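PDB 4FZL: bacteriocin from Pseudomonas syringae pv. tomato, which probably kills competing bacteria by degrading the peptidoglycan precursor lipid II, and binds calcium, as a member of the colicin M family. Local coordinates for residues 48-53 with 94-99. Residues are numbered along the deposited sequence; the frame is centred on the assembly and turned at random.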
loop_
_atom_site.group_PDB
_atom_site.type_symbol
_atom_site.label_atom_id
_atom_site.label_comp_id
_atom_site.label_asym_id
_atom_site.label_seq_id
_atom_site.Cartn_x
_atom_site.Cartn_y
_atom_site.Cartn_z
ATOM N N ALA A 48 2.568 -7.053 10.388
ATOM C CA ALA A 48 3.616 -6.618 11.303
ATOM C C ALA A 48 4.974 -6.395 10.591
ATOM O O ALA A 48 5.737 -5.458 10.957
ATOM C CB ALA A 48 3.749 -7.621 12.455
ATOM N N ALA A 49 5.296 -7.321 9.671
ATOM C CA ALA A 49 6.569 -7.239 9.006
ATOM C C ALA A 49 6.580 -5.983 8.088
ATOM O O ALA A 49 7.563 -5.262 7.975
ATOM C CB ALA A 49 6.801 -8.528 8.204
ATOM N N ASP A 50 5.460 -5.743 7.406
ATOM C CA ASP A 50 5.350 -4.546 6.594
ATOM C C ASP A 50 5.500 -3.289 7.435
ATOM O O ASP A 50 6.133 -2.336 7.010
ATOM C CB ASP A 50 3.984 -4.476 5.911
ATOM C CG ASP A 50 3.844 -3.330 4.955
ATOM O OD1 ASP A 50 4.427 -3.396 3.844
ATOM O OD2 ASP A 50 3.157 -2.383 5.257
ATOM N N GLN A 51 4.836 -3.249 8.583
ATOM C CA GLN A 51 5.005 -2.141 9.489
ATOM C C GLN A 51 6.504 -1.889 9.842
ATOM O O GLN A 51 6.989 -0.759 9.866
ATOM C CB GLN A 51 4.118 -2.373 10.740
ATOM C CG GLN A 51 4.105 -1.306 11.823
ATOM C CD GLN A 51 3.340 -0.108 11.461
ATOM O OE1 GLN A 51 2.340 -0.226 10.802
ATOM N NE2 GLN A 51 3.781 1.054 11.898
ATOM N N ARG A 52 7.205 -2.967 10.177
ATOM C CA ARG A 52 8.587 -2.833 10.456
ATOM C C ARG A 52 9.439 -2.379 9.225
ATOM O O ARG A 52 10.378 -1.588 9.409
ATOM C CB ARG A 52 9.236 -4.108 11.032
ATOM C CG ARG A 52 8.699 -4.505 12.399
ATOM C CD ARG A 52 9.592 -5.582 12.960
ATOM N NE ARG A 52 9.104 -6.110 14.228
ATOM C CZ ARG A 52 9.831 -6.883 15.043
ATOM N NH1 ARG A 52 11.075 -7.234 14.718
ATOM N NH2 ARG A 52 9.306 -7.334 16.166
ATOM N N GLU A 53 9.116 -2.879 8.029
ATOM C CA GLU A 53 9.765 -2.371 6.825
ATOM C C GLU A 53 9.480 -0.838 6.657
ATOM O O GLU A 53 10.410 -0.100 6.272
ATOM C CB GLU A 53 9.345 -3.146 5.586
ATOM C CG GLU A 53 10.146 -2.824 4.361
ATOM C CD GLU A 53 9.773 -3.669 3.129
ATOM O OE1 GLU A 53 10.663 -3.939 2.290
ATOM O OE2 GLU A 53 8.617 -4.074 3.033
ATOM N N LEU A 94 6.663 -5.483 -0.554
ATOM C CA LEU A 94 6.043 -6.732 -0.982
ATOM C C LEU A 94 4.712 -7.013 -0.239
ATOM O O LEU A 94 3.663 -7.416 -0.846
ATOM C CB LEU A 94 6.984 -7.876 -0.623
ATOM C CG LEU A 94 6.620 -9.296 -0.989
ATOM C CD1 LEU A 94 6.233 -9.362 -2.470
ATOM C CD2 LEU A 94 7.821 -10.169 -0.647
ATOM N N MET A 95 4.737 -6.773 1.087
ATOM C CA MET A 95 3.611 -7.167 1.930
ATOM C C MET A 95 2.605 -6.074 2.154
ATOM O O MET A 95 1.626 -6.245 2.926
ATOM C CB MET A 95 4.079 -7.790 3.243
ATOM C CG MET A 95 4.603 -9.250 2.975
ATOM S SD MET A 95 5.377 -9.927 4.426
ATOM C CE MET A 95 5.976 -11.492 3.838
ATOM N N THR A 96 2.778 -4.945 1.522
ATOM C CA THR A 96 1.852 -3.820 1.702
ATOM C C THR A 96 0.376 -4.176 1.383
ATOM O O THR A 96 -0.522 -3.876 2.185
ATOM C CB THR A 96 2.342 -2.581 0.972
ATOM O OG1 THR A 96 3.333 -1.957 1.759
ATOM C CG2 THR A 96 1.177 -1.531 0.759
ATOM N N PRO A 97 0.108 -4.862 0.249
ATOM C CA PRO A 97 -1.340 -5.133 0.013
ATOM C C PRO A 97 -1.902 -6.082 1.092
ATOM O O PRO A 97 -3.072 -6.057 1.393
ATOM C CB PRO A 97 -1.394 -5.783 -1.370
ATOM C CG PRO A 97 -0.010 -5.783 -1.863
ATOM C CD PRO A 97 0.931 -5.101 -0.935
ATOM N N PHE A 98 -1.051 -6.975 1.628
ATOM C CA PHE A 98 -1.499 -7.853 2.708
ATOM C C PHE A 98 -1.748 -7.082 3.986
ATOM O O PHE A 98 -2.619 -7.406 4.802
ATOM C CB PHE A 98 -0.496 -8.957 2.967
ATOM C CG PHE A 98 -0.403 -9.939 1.833
ATOM C CD1 PHE A 98 -1.319 -10.953 1.688
ATOM C CD2 PHE A 98 0.601 -9.811 0.886
ATOM C CE1 PHE A 98 -1.201 -11.872 0.611
ATOM C CE2 PHE A 98 0.713 -10.709 -0.189
ATOM C CZ PHE A 98 -0.221 -11.723 -0.333
ATOM N N HIS A 99 -0.918 -6.082 4.218
ATOM C CA HIS A 99 -1.102 -5.223 5.399
ATOM C C HIS A 99 -2.445 -4.491 5.288
ATOM O O HIS A 99 -3.198 -4.438 6.252
ATOM C CB HIS A 99 0.145 -4.239 5.505
ATOM C CG HIS A 99 0.176 -3.428 6.754
ATOM N ND1 HIS A 99 1.229 -2.644 7.069
ATOM C CD2 HIS A 99 -0.679 -3.380 7.837
ATOM C CE1 HIS A 99 1.054 -2.072 8.264
ATOM N NE2 HIS A 99 -0.100 -2.523 8.763
HETATM O O HOH W 1 6.247 -5.142 2.708
HETATM O O HOH W 2 9.576 -5.366 0.245
#
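Asp50 faces the start of helix 96-106 and divides its carboxylate between Thr96 and His99. Its CB points toward the opposing segment, and CG lies anti to the backbone N (chi1 -175°). OD1 accepts the Thr96 hydroxyl at 2.8 Å from OG1, on the syn side and somewhat out of the carboxylate plane. OD2 is met on its anti side by His99, whose ND1 donates across 2.7 Å in a nearly straight bond. The acceptor lies practically in the imidazole plane, although carboxylate and ring stand 78° apart. His99 also holds CG anti to its backbone N.

Two helices widely separated in sequence are thus joined, in the helical part of this colicin M-like protein, by a buried carboxylate that works as a polar crosslink. Thr96 also accepts from Gly92 N, and Asp50 OD1 is further engaged by Ser91 OG, so the turn leading into helix 96-106 is tied to the same group. The His-carboxylate bond fixes the ring's rotation together with His88 ND1, which is bonded to NE2; the negative charge would be expected to polarise the imidazole. The Gln51 chain is bent at chi2, and its OE1 lies at the edge of the His99 ring, 3.4 Å from CE1, while that oxygen takes its hydrogen bond from Val89 N.

Beside the carboxylate, one water donates to Asp50 OD1 and Glu53 OE2 and accepts from Met95 N at 2.8 Å. A second donates to Glu53 OE1 and receives Leu94 N, while OE2 is also bonded to Ser91 OG. Apolar contact is slight: Ala49 CB rests 4.3 Å from Met95 SD.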